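Local coordinates for protein flavin-containing monooxygenase (Allium sativum, PDB 6WPU) that probably oxygenates the sulfur of S-allyl-L-cysteine, as a flavin-dependent monooxygenase that carries a bound flavin-adenine dinucleotide, at residues A[215-220]-A[286-291]; A[209-214]-A[235-240]; A[320-325]-A[399-404]. All blocks are in the same frame, centred on the assembly; numbering follows the deposited sequence.

Overall arrangement
Followed from the N terminus, the chain first forms the core of the FAD-binding sheet and then runs through strand 200-203 into residues 209-214. Contact 2 closes the short loop from there to 235-240, around strand 217-221 and helix 225-234. Contact 1 opens inside that loop, at 215-220, and closes only at 286-291, so the two cross rather than nest; they also touch, since Val218 and Asp215 bond through their backbones to Glu240 and Phe237. Together they knit one sheet and its helix. Contact 3 follows in series on the opposite side of the chain's centre, where it joins residues 320-325 to helix 398-409.

Contact 1 of 3, residues A[215-220]-A[286-291]; sequences DQVVVI and HVDVIM
The carboxamide of Gln216 and the carboxylate of Asp288 meet with their planes 40° apart, their side chains crossing at about a right angle. Gln216 OE1 presses against Asp288 CB at 3.3 Å, while the amide's NE2 turns elsewhere, to the carbonyl of His214. At the carboxylate's other contact, Val217 N reaches the anti lone pair of Asp288 OD2 over 2.8 Å in an almost straight bond (174°). The first torsion of Asp288 (chi1 -53°) sets CG beside its own backbone N, which bonds to Val217 O at 3.0 Å; Val289 N comes to the same oxygen at 3.3 Å, slightly tilted from the carbonyl plane. Replacing Asp288 by alanine is likely to leave Val217 N, the strand's first amide, without its acceptor and to take away the carboxylate beside Gln216 OE1. Beyond this entry point the two strands pair in parallel, as expected for a Rossmann-like dinucleotide domain, here probably the NADPH-binding one of the family: 217-221 lies between 289-292 and 240-244. The ladder continues with Val219 N to Val289 O at 2.9 Å and Met291 N to Val219 O at 2.8 Å. Side chains alternate across the sheet. On the face with Val219, CG2 of that valine meets Val287 CG2 at 3.6 Å, the two branched chains crossing nearly at right angles. On the face with Ile220, that residue and Met291 lie side by side, pointing the same way, with Ile220 CD1 4.0 Å from Met291 CE, and both rest on Ile230 of helix 225-234.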
loop_
_atom_site.group_PDB
_atom_site.type_symbol
_atom_site.label_atom_id
_atom_site.label_comp_id
_atom_site.label_asym_id
_atom_site.label_seq_id
_atom_site.Cartn_x
_atom_site.Cartn_y
_atom_site.Cartn_z
ATOM N N ASP A 215 25.898 12.043 11.848
ATOM C CA ASP A 215 26.104 13.140 12.797
ATOM C C ASP A 215 25.059 14.259 12.667
ATOM O O ASP A 215 25.278 15.375 13.137
ATOM C CB ASP A 215 27.517 13.719 12.662
ATOM C CG ASP A 215 27.938 14.509 13.893
ATOM O OD1 ASP A 215 27.602 14.059 15.009
ATOM O OD2 ASP A 215 28.583 15.573 13.744
ATOM N N GLN A 216 23.922 14.007 12.034
ATOM C CA GLN A 216 22.867 15.007 11.948
ATOM C C GLN A 216 21.882 14.809 13.091
ATOM O O GLN A 216 21.799 13.731 13.684
ATOM C CB GLN A 216 22.115 14.899 10.614
ATOM C CG GLN A 216 22.990 15.044 9.376
ATOM C CD GLN A 216 23.774 16.338 9.402
ATOM O OE1 GLN A 216 23.220 17.408 9.186
ATOM N NE2 GLN A 216 25.068 16.247 9.693
ATOM N N VAL A 217 21.122 15.862 13.387
ATOM C CA VAL A 217 19.972 15.777 14.282
ATOM C C VAL A 217 18.718 15.732 13.417
ATOM O O VAL A 217 18.443 16.676 12.661
ATOM C CB VAL A 217 19.925 16.955 15.264
ATOM C CG1 VAL A 217 18.661 16.872 16.101
ATOM C CG2 VAL A 217 21.170 16.978 16.173
ATOM N N VAL A 218 17.956 14.642 13.531
ATOM C CA VAL A 218 16.862 14.323 12.616
ATOM C C VAL A 218 15.571 14.192 13.409
ATOM O O VAL A 218 15.532 13.513 14.444
ATOM C CB VAL A 218 17.141 13.025 11.840
ATOM C CG1 VAL A 218 16.049 12.782 10.771
ATOM C CG2 VAL A 218 18.534 13.072 11.203
ATOM N N VAL A 219 14.518 14.838 12.928
ATOM C CA VAL A 219 13.177 14.651 13.462
ATOM C C VAL A 219 12.373 13.845 12.444
ATOM O O VAL A 219 12.350 14.179 11.250
ATOM C CB VAL A 219 12.505 15.994 13.784
ATOM C CG1 VAL A 219 11.068 15.768 14.264
ATOM C CG2 VAL A 219 13.321 16.754 14.848
ATOM N N ILE A 220 11.764 12.756 12.907
ATOM C CA ILE A 220 10.893 11.916 12.092
ATOM C C ILE A 220 9.480 12.113 12.618
ATOM O O ILE A 220 9.202 11.788 13.779
ATOM C CB ILE A 220 11.283 10.427 12.166
ATOM C CG1 ILE A 220 12.791 10.199 12.006
ATOM C CG2 ILE A 220 10.498 9.620 11.160
ATOM C CD1 ILE A 220 13.273 10.185 10.619
ATOM N N HIS A 286 18.364 21.698 18.359
ATOM C CA HIS A 286 18.672 22.213 17.032
ATOM C C HIS A 286 18.646 21.064 16.034
ATOM O O HIS A 286 19.300 20.035 16.234
ATOM C CB HIS A 286 20.030 22.919 16.976
ATOM C CG HIS A 286 20.380 23.388 15.594
ATOM N ND1 HIS A 286 21.063 22.599 14.687
ATOM C CD2 HIS A 286 20.069 24.532 14.936
ATOM C CE1 HIS A 286 21.186 23.251 13.544
ATOM N NE2 HIS A 286 20.589 24.425 13.668
ATOM N N VAL A 287 17.908 21.247 14.949
ATOM C CA VAL A 287 17.586 20.161 14.027
ATOM C C VAL A 287 18.102 20.518 12.640
ATOM O O VAL A 287 17.911 21.646 12.171
ATOM C CB VAL A 287 16.075 19.890 14.001
ATOM C CG1 VAL A 287 15.732 18.805 12.955
ATOM C CG2 VAL A 287 15.600 19.508 15.387
ATOM N N ASP A 288 18.772 19.558 12.005
ATOM C CA ASP A 288 19.240 19.656 10.627
ATOM C C ASP A 288 18.193 19.205 9.615
ATOM O O ASP A 288 18.070 19.818 8.547
ATOM C CB ASP A 288 20.517 18.818 10.459
ATOM C CG ASP A 288 21.590 19.183 11.494
ATOM O OD1 ASP A 288 22.095 20.328 11.433
ATOM O OD2 ASP A 288 21.898 18.348 12.380
ATOM N N VAL A 289 17.450 18.130 9.914
ATOM C CA VAL A 289 16.522 17.510 8.964
ATOM C C VAL A 289 15.198 17.201 9.661
ATOM O O VAL A 289 15.183 16.603 10.744
ATOM C CB VAL A 289 17.086 16.211 8.351
ATOM C CG1 VAL A 289 16.101 15.655 7.272
ATOM C CG2 VAL A 289 18.456 16.420 7.777
ATOM N N ILE A 290 14.090 17.585 9.028
ATOM C CA ILE A 290 12.755 17.141 9.418
ATOM C C ILE A 290 12.226 16.262 8.299
ATOM O O ILE A 290 12.176 16.691 7.140
ATOM C CB ILE A 290 11.802 18.315 9.678
ATOM C CG1 ILE A 290 12.292 19.165 10.855
ATOM C CG2 ILE A 290 10.399 17.791 9.943
ATOM C CD1 ILE A 290 11.478 20.403 11.077
ATOM N N MET A 291 11.844 15.033 8.631
ATOM C CA MET A 291 11.299 14.098 7.649
ATOM C C MET A 291 9.836 13.826 7.988
ATOM O O MET A 291 9.526 13.429 9.117
ATOM C CB MET A 291 12.098 12.795 7.620
ATOM C CG MET A 291 11.504 11.761 6.629
ATOM S SD MET A 291 12.278 10.126 6.690
ATOM C CE MET A 291 14.033 10.524 6.695
#

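Contact 2 of 3, residues A[209-214]-A[235-240]; sequences IPEPFH and ARFAKE
Phe237 packs against Pro210 and Glu211 where the approach to the first strand of a beta-alpha-beta unit meets the connection from its helix to its second strand: residues 209-214 lead into strand 217-221, and residues 235-240 carry the chain from helix 225-234 into strand 240-244. The entering chain is shaped by a short 3-10 turn, closed by backbone bonds from Phe213 N to Pro210 O and from His214 N to Glu211 O. Dispersion and CH-pi contacts make up the side-chain part. Glu211 CG sits over one face of the Phe237 ring, 4.1 Å from the centroid, and the bend of the glutamate at chi2 (82°) keeps its carboxylate close to the ring too, the planes 31° apart. Pro210 CG approaches the same ring obliquely, 3.7 Å from Phe237 CD1. Phe237 CE1 in turn lies over one face of the Arg236 guanidinium, toward its rim. Charge plays a looser role: Glu211 OE2 and Arg236 NH1 stand 4.8 Å apart, so any attraction acts without contact. Between the backbones, no conventional hydrogen bond crosses, and two CA-H...O contacts take that place. Ala238 CA comes to Phe213 O at 3.2 Å. His214 CA lies 3.3 Å from Phe237 O, an oxygen that also accepts Asp215 N and that sits at the edge of the His214 ring, near its plane, 3.5 Å from His214 CD2.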
loop_
_atom_site.group_PDB
_atom_site.type_symbol
_atom_site.label_atom_id
_atom_site.label_comp_id
_atom_site.label_asym_id
_atom_site.label_seq_id
_atom_site.Cartn_x
_atom_site.Cartn_y
_atom_site.Cartn_z
ATOM N N ILE A 209 18.685 5.673 2.398
ATOM C CA ILE A 209 19.844 5.150 3.118
ATOM C C ILE A 209 20.212 6.105 4.247
ATOM O O ILE A 209 19.910 7.304 4.175
ATOM C CB ILE A 209 21.046 4.920 2.176
ATOM C CG1 ILE A 209 21.433 6.212 1.443
ATOM C CG2 ILE A 209 20.755 3.766 1.209
ATOM C CD1 ILE A 209 22.878 6.210 0.868
ATOM N N PRO A 210 20.858 5.618 5.304
ATOM C CA PRO A 210 21.124 6.474 6.468
ATOM C C PRO A 210 22.445 7.232 6.418
ATOM O O PRO A 210 22.605 8.195 7.174
ATOM C CB PRO A 210 21.113 5.482 7.637
ATOM C CG PRO A 210 21.605 4.190 7.019
ATOM C CD PRO A 210 21.121 4.190 5.577
ATOM N N GLU A 211 23.400 6.824 5.577
ATOM C CA GLU A 211 24.725 7.455 5.599
ATOM C C GLU A 211 24.710 8.987 5.480
ATOM O O GLU A 211 25.469 9.638 6.219
ATOM C CB GLU A 211 25.608 6.852 4.493
ATOM C CG GLU A 211 26.144 5.451 4.781
ATOM C CD GLU A 211 25.129 4.333 4.470
ATOM O OE1 GLU A 211 23.956 4.637 4.163
ATOM O OE2 GLU A 211 25.509 3.145 4.541
ATOM N N PRO A 212 23.922 9.623 4.604
ATOM C CA PRO A 212 23.955 11.094 4.541
ATOM C C PRO A 212 23.446 11.788 5.798
ATOM O O PRO A 212 23.590 13.010 5.896
ATOM C CB PRO A 212 23.082 11.422 3.320
ATOM C CG PRO A 212 22.271 10.230 3.085
ATOM C CD PRO A 212 23.108 9.063 3.514
ATOM N N PHE A 213 22.861 11.065 6.753
ATOM C CA PHE A 213 22.417 11.632 8.024
ATOM C C PHE A 213 23.488 11.519 9.110
ATOM O O PHE A 213 23.211 11.805 10.277
ATOM C CB PHE A 213 21.124 10.946 8.489
ATOM C CG PHE A 213 19.974 11.077 7.513
ATOM C CD1 PHE A 213 19.830 10.186 6.460
ATOM C CD2 PHE A 213 19.047 12.095 7.644
ATOM C CE1 PHE A 213 18.783 10.322 5.550
ATOM C CE2 PHE A 213 17.997 12.226 6.752
ATOM C CZ PHE A 213 17.865 11.340 5.705
ATOM N N HIS A 214 24.684 11.080 8.744
ATOM C CA HIS A 214 25.787 10.941 9.678
ATOM C C HIS A 214 25.966 12.202 10.528
ATOM O O HIS A 214 26.123 13.305 10.000
ATOM C CB HIS A 214 27.061 10.634 8.892
ATOM C CG HIS A 214 28.265 10.489 9.762
ATOM N ND1 HIS A 214 29.530 10.863 9.359
ATOM C CD2 HIS A 214 28.392 10.028 11.028
ATOM C CE1 HIS A 214 30.384 10.636 10.341
ATOM N NE2 HIS A 214 29.720 10.125 11.362
ATOM N N ALA A 235 19.147 6.191 12.810
ATOM C CA ALA A 235 19.936 6.235 14.036
ATOM C C ALA A 235 21.253 5.475 13.920
ATOM O O ALA A 235 22.124 5.660 14.781
ATOM C CB ALA A 235 19.119 5.688 15.210
ATOM N N ARG A 236 21.432 4.665 12.863
ATOM C CA ARG A 236 22.709 3.981 12.648
ATOM C C ARG A 236 23.852 4.966 12.418
ATOM O O ARG A 236 25.008 4.650 12.705
ATOM C CB ARG A 236 22.613 3.031 11.449
ATOM C CG ARG A 236 21.605 1.869 11.563
ATOM C CD ARG A 236 21.788 0.923 10.354
ATOM N NE ARG A 236 23.208 0.574 10.270
ATOM C CZ ARG A 236 23.904 0.461 9.141
ATOM N NH1 ARG A 236 23.306 0.655 7.966
ATOM N NH2 ARG A 236 25.207 0.161 9.192
ATOM N N PHE A 237 23.559 6.146 11.869
ATOM C CA PHE A 237 24.577 7.153 11.599
ATOM C C PHE A 237 24.292 8.512 12.220
ATOM O O PHE A 237 25.238 9.285 12.424
ATOM C CB PHE A 237 24.760 7.335 10.082
ATOM C CG PHE A 237 25.389 6.151 9.416
ATOM C CD1 PHE A 237 24.606 5.112 8.940
ATOM C CD2 PHE A 237 26.768 6.062 9.291
ATOM C CE1 PHE A 237 25.191 4.001 8.342
ATOM C CE2 PHE A 237 27.352 4.956 8.695
ATOM C CZ PHE A 237 26.553 3.923 8.215
ATOM N N ALA A 238 23.036 8.821 12.532
ATOM C CA ALA A 238 22.670 10.144 13.012
ATOM C C ALA A 238 23.225 10.395 14.412
ATOM O O ALA A 238 23.406 9.472 15.214
ATOM C CB ALA A 238 21.147 10.299 13.024
ATOM N N LYS A 239 23.491 11.668 14.701
ATOM C CA LYS A 239 23.835 12.044 16.065
ATOM C C LYS A 239 22.637 11.857 16.990
ATOM O O LYS A 239 22.754 11.247 18.056
ATOM C CB LYS A 239 24.322 13.487 16.108
ATOM C CG LYS A 239 24.902 13.875 17.478
ATOM C CD LYS A 239 24.434 15.256 17.925
ATOM C CE LYS A 239 25.578 16.239 18.059
ATOM N NZ LYS A 239 25.876 16.873 16.754
ATOM N N GLU A 240 21.471 12.371 16.591
ATOM C CA GLU A 240 20.241 12.197 17.361
ATOM C C GLU A 240 19.053 12.006 16.432
ATOM O O GLU A 240 18.951 12.672 15.396
ATOM C CB GLU A 240 19.958 13.391 18.263
ATOM C CG GLU A 240 20.926 13.543 19.417
ATOM C CD GLU A 240 20.637 14.787 20.230
ATOM O OE1 GLU A 240 21.581 15.329 20.849
ATOM O OE2 GLU A 240 19.460 15.230 20.235
#

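Contact 3 of 3, residues A[320-325]-A[399-404]; sequences YKHVFP and FDYDDW
Lys321 turns its backbone carbonyl to Tyr401 from a tight turn in which it and His322 both take left-handed conformations, and the bonds that tie Tyr320 to Val323 and Phe324 form a classic beta bulge. Tyr401 OH donates to Lys321 O at 2.7 Å, meeting the carbonyl nearly end-on (C=O...O angle 162°), and the oxygen lies at the edge of the phenol ring. The same hydroxyl is also hydrogen-bonded to Gln350 of helix 343-358, which links the turn to two helices. His322 approaches the Tyr401 ring as an offset edge-to-face pair, with planes at 73° and centroids 5.7 Å apart; His322 CD2 lies 3.8 Å from Tyr401 CE2, while ND1 of that histidine is taken by His392. The turn and helix 398-409 probably belong to the FAD-binding part of the protein: the side chain of Val323 is about 12 Å from the bound FAD, the chain after residue 325 runs into strand 332-334, an outermost strand of the parallel Rossmann-like sheet, and Val323 bonds through its backbone to Phe334. Val323 CG2 also rests 3.7 Å from Tyr401 OH. One helical turn after Tyr401, Trp404 extends from the same side of the helix, its CG anti to the backbone N (chi1 -175°), and receives the lysine. Lys321 CE lies over the face of the indole, 3.9 Å from the centroid of its six-membered ring, and NZ follows over the same ring in a cation-pi contact at 4.8 Å from that centroid. Nearer the backbone, Lys321 CG touches Trp404 CH2 at 3.8 Å while also sitting over the centre of the Tyr320 ring, so this carbon touches both aromatic groups. Trp353 of helix 343-358 also packs edge-to-face with Trp404.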
loop_
_atom_site.group_PDB
_atom_site.type_symbol
_atom_site.label_atom_id
_atom_site.label_comp_id
_atom_site.label_asym_id
_atom_site.label_seq_id
_atom_site.Cartn_x
_atom_site.Cartn_y
_atom_site.Cartn_z
ATOM N N TYR A 320 -18.496 0.606 -3.586
ATOM C CA TYR A 320 -19.165 -0.495 -2.920
ATOM C C TYR A 320 -18.117 -1.527 -2.526
ATOM O O TYR A 320 -17.340 -1.976 -3.379
ATOM C CB TYR A 320 -20.227 -1.088 -3.848
ATOM C CG TYR A 320 -20.889 -2.325 -3.315
ATOM C CD1 TYR A 320 -21.608 -2.301 -2.110
ATOM C CD2 TYR A 320 -20.788 -3.526 -4.007
ATOM C CE1 TYR A 320 -22.221 -3.451 -1.622
ATOM C CE2 TYR A 320 -21.386 -4.678 -3.528
ATOM C CZ TYR A 320 -22.105 -4.637 -2.344
ATOM O OH TYR A 320 -22.697 -5.794 -1.894
ATOM N N LYS A 321 -18.062 -1.857 -1.228
ATOM C CA LYS A 321 -17.066 -2.788 -0.682
ATOM C C LYS A 321 -15.639 -2.356 -1.032
ATOM O O LYS A 321 -14.744 -3.191 -1.186
ATOM C CB LYS A 321 -17.330 -4.222 -1.161
ATOM C CG LYS A 321 -18.734 -4.746 -0.854
ATOM C CD LYS A 321 -19.047 -4.598 0.637
ATOM C CE LYS A 321 -20.336 -5.319 1.002
ATOM N NZ LYS A 321 -20.776 -4.996 2.377
ATOM N N HIS A 322 -15.423 -1.042 -1.171
ATOM C CA HIS A 322 -14.121 -0.444 -1.485
ATOM C C HIS A 322 -13.634 -0.785 -2.894
ATOM O O HIS A 322 -12.446 -0.598 -3.201
ATOM C CB HIS A 322 -13.026 -0.839 -0.469
ATOM C CG HIS A 322 -13.429 -0.694 0.971
ATOM N ND1 HIS A 322 -13.391 0.513 1.642
ATOM C CD2 HIS A 322 -13.837 -1.614 1.880
ATOM C CE1 HIS A 322 -13.784 0.335 2.891
ATOM N NE2 HIS A 322 -14.055 -0.946 3.064
ATOM N N VAL A 323 -14.526 -1.256 -3.773
ATOM C CA VAL A 323 -14.112 -1.807 -5.056
ATOM C C VAL A 323 -14.860 -1.170 -6.225
ATOM O O VAL A 323 -14.235 -0.717 -7.190
ATOM C CB VAL A 323 -14.289 -3.342 -5.060
ATOM C CG1 VAL A 323 -14.185 -3.912 -6.485
ATOM C CG2 VAL A 323 -13.241 -3.988 -4.174
ATOM N N PHE A 324 -16.199 -1.152 -6.156
ATOM C CA PHE A 324 -17.076 -0.861 -7.293
ATOM C C PHE A 324 -17.751 0.496 -7.155
ATOM O O PHE A 324 -18.558 0.682 -6.234
ATOM C CB PHE A 324 -18.161 -1.937 -7.417
ATOM C CG PHE A 324 -17.699 -3.231 -8.005
ATOM C CD1 PHE A 324 -17.305 -3.312 -9.338
ATOM C CD2 PHE A 324 -17.715 -4.391 -7.244
ATOM C CE1 PHE A 324 -16.905 -4.531 -9.899
ATOM C CE2 PHE A 324 -17.325 -5.615 -7.799
ATOM C CZ PHE A 324 -16.920 -5.680 -9.135
ATOM N N PRO A 325 -17.523 1.442 -8.057
ATOM C CA PRO A 325 -18.387 2.634 -8.119
ATOM C C PRO A 325 -19.801 2.235 -8.498
ATOM O O PRO A 325 -20.015 1.673 -9.585
ATOM C CB PRO A 325 -17.742 3.494 -9.219
ATOM C CG PRO A 325 -16.353 2.929 -9.413
ATOM C CD PRO A 325 -16.456 1.461 -9.066
ATOM N N PHE A 399 -9.838 -9.474 7.848
ATOM C CA PHE A 399 -10.043 -10.856 7.441
ATOM C C PHE A 399 -11.517 -11.214 7.378
ATOM O O PHE A 399 -11.879 -12.143 6.652
ATOM C CB PHE A 399 -9.297 -11.808 8.378
ATOM C CG PHE A 399 -7.815 -11.590 8.384
ATOM C CD1 PHE A 399 -7.081 -11.730 7.211
ATOM C CD2 PHE A 399 -7.151 -11.223 9.553
ATOM C CE1 PHE A 399 -5.719 -11.528 7.200
ATOM C CE2 PHE A 399 -5.787 -11.011 9.548
ATOM C CZ PHE A 399 -5.069 -11.163 8.371
ATOM N N ASP A 400 -12.365 -10.495 8.121
ATOM C CA ASP A 400 -13.805 -10.610 7.916
ATOM C C ASP A 400 -14.197 -10.071 6.549
ATOM O O ASP A 400 -15.081 -10.627 5.885
ATOM C CB ASP A 400 -14.554 -9.857 9.012
ATOM C CG ASP A 400 -14.280 -10.415 10.400
ATOM O OD1 ASP A 400 -13.974 -11.625 10.507
ATOM O OD2 ASP A 400 -14.372 -9.641 11.377
ATOM N N TYR A 401 -13.555 -8.973 6.128
ATOM C CA TYR A 401 -13.749 -8.458 4.779
ATOM C C TYR A 401 -13.295 -9.478 3.741
ATOM O O TYR A 401 -14.031 -9.785 2.792
ATOM C CB TYR A 401 -12.995 -7.137 4.621
ATOM C CG TYR A 401 -12.988 -6.592 3.213
ATOM C CD1 TYR A 401 -11.880 -6.756 2.394
ATOM C CD2 TYR A 401 -14.087 -5.915 2.700
ATOM C CE1 TYR A 401 -11.857 -6.252 1.106
ATOM C CE2 TYR A 401 -14.081 -5.415 1.396
ATOM C CZ TYR A 401 -12.964 -5.591 0.605
ATOM O OH TYR A 401 -12.947 -5.092 -0.693
ATOM N N ASP A 402 -12.071 -10.000 3.899
ATOM C CA ASP A 402 -11.594 -11.073 3.029
ATOM C C ASP A 402 -12.587 -12.229 2.984
ATOM O O ASP A 402 -12.916 -12.736 1.907
ATOM C CB ASP A 402 -10.236 -11.590 3.507
ATOM C CG ASP A 402 -9.096 -10.624 3.236
ATOM O OD1 ASP A 402 -9.274 -9.632 2.493
ATOM O OD2 ASP A 402 -8.003 -10.880 3.776
ATOM N N ASP A 403 -13.066 -12.671 4.154
ATOM C CA ASP A 403 -13.981 -13.809 4.182
ATOM C C ASP A 403 -15.287 -13.486 3.470
ATOM O O ASP A 403 -15.865 -14.356 2.808
ATOM C CB ASP A 403 -14.254 -14.249 5.619
ATOM C CG ASP A 403 -13.106 -15.042 6.218
ATOM O OD1 ASP A 403 -12.213 -15.458 5.458
ATOM O OD2 ASP A 403 -13.091 -15.244 7.453
ATOM N N TRP A 404 -15.779 -12.247 3.600
ATOM C CA TRP A 404 -16.960 -11.856 2.836
ATOM C C TRP A 404 -16.711 -12.009 1.336
ATOM O O TRP A 404 -17.561 -12.532 0.603
ATOM C CB TRP A 404 -17.369 -10.418 3.168
ATOM C CG TRP A 404 -18.652 -10.027 2.494
ATOM C CD1 TRP A 404 -19.911 -10.175 2.989
ATOM C CD2 TRP A 404 -18.801 -9.461 1.182
ATOM N NE1 TRP A 404 -20.838 -9.730 2.074
ATOM C CE2 TRP A 404 -20.183 -9.288 0.956
ATOM C CE3 TRP A 404 -17.900 -9.083 0.181
ATOM C CZ2 TRP A 404 -20.688 -8.749 -0.222
ATOM C CZ3 TRP A 404 -18.402 -8.546 -1.000
ATOM C CH2 TRP A 404 -19.786 -8.380 -1.187
#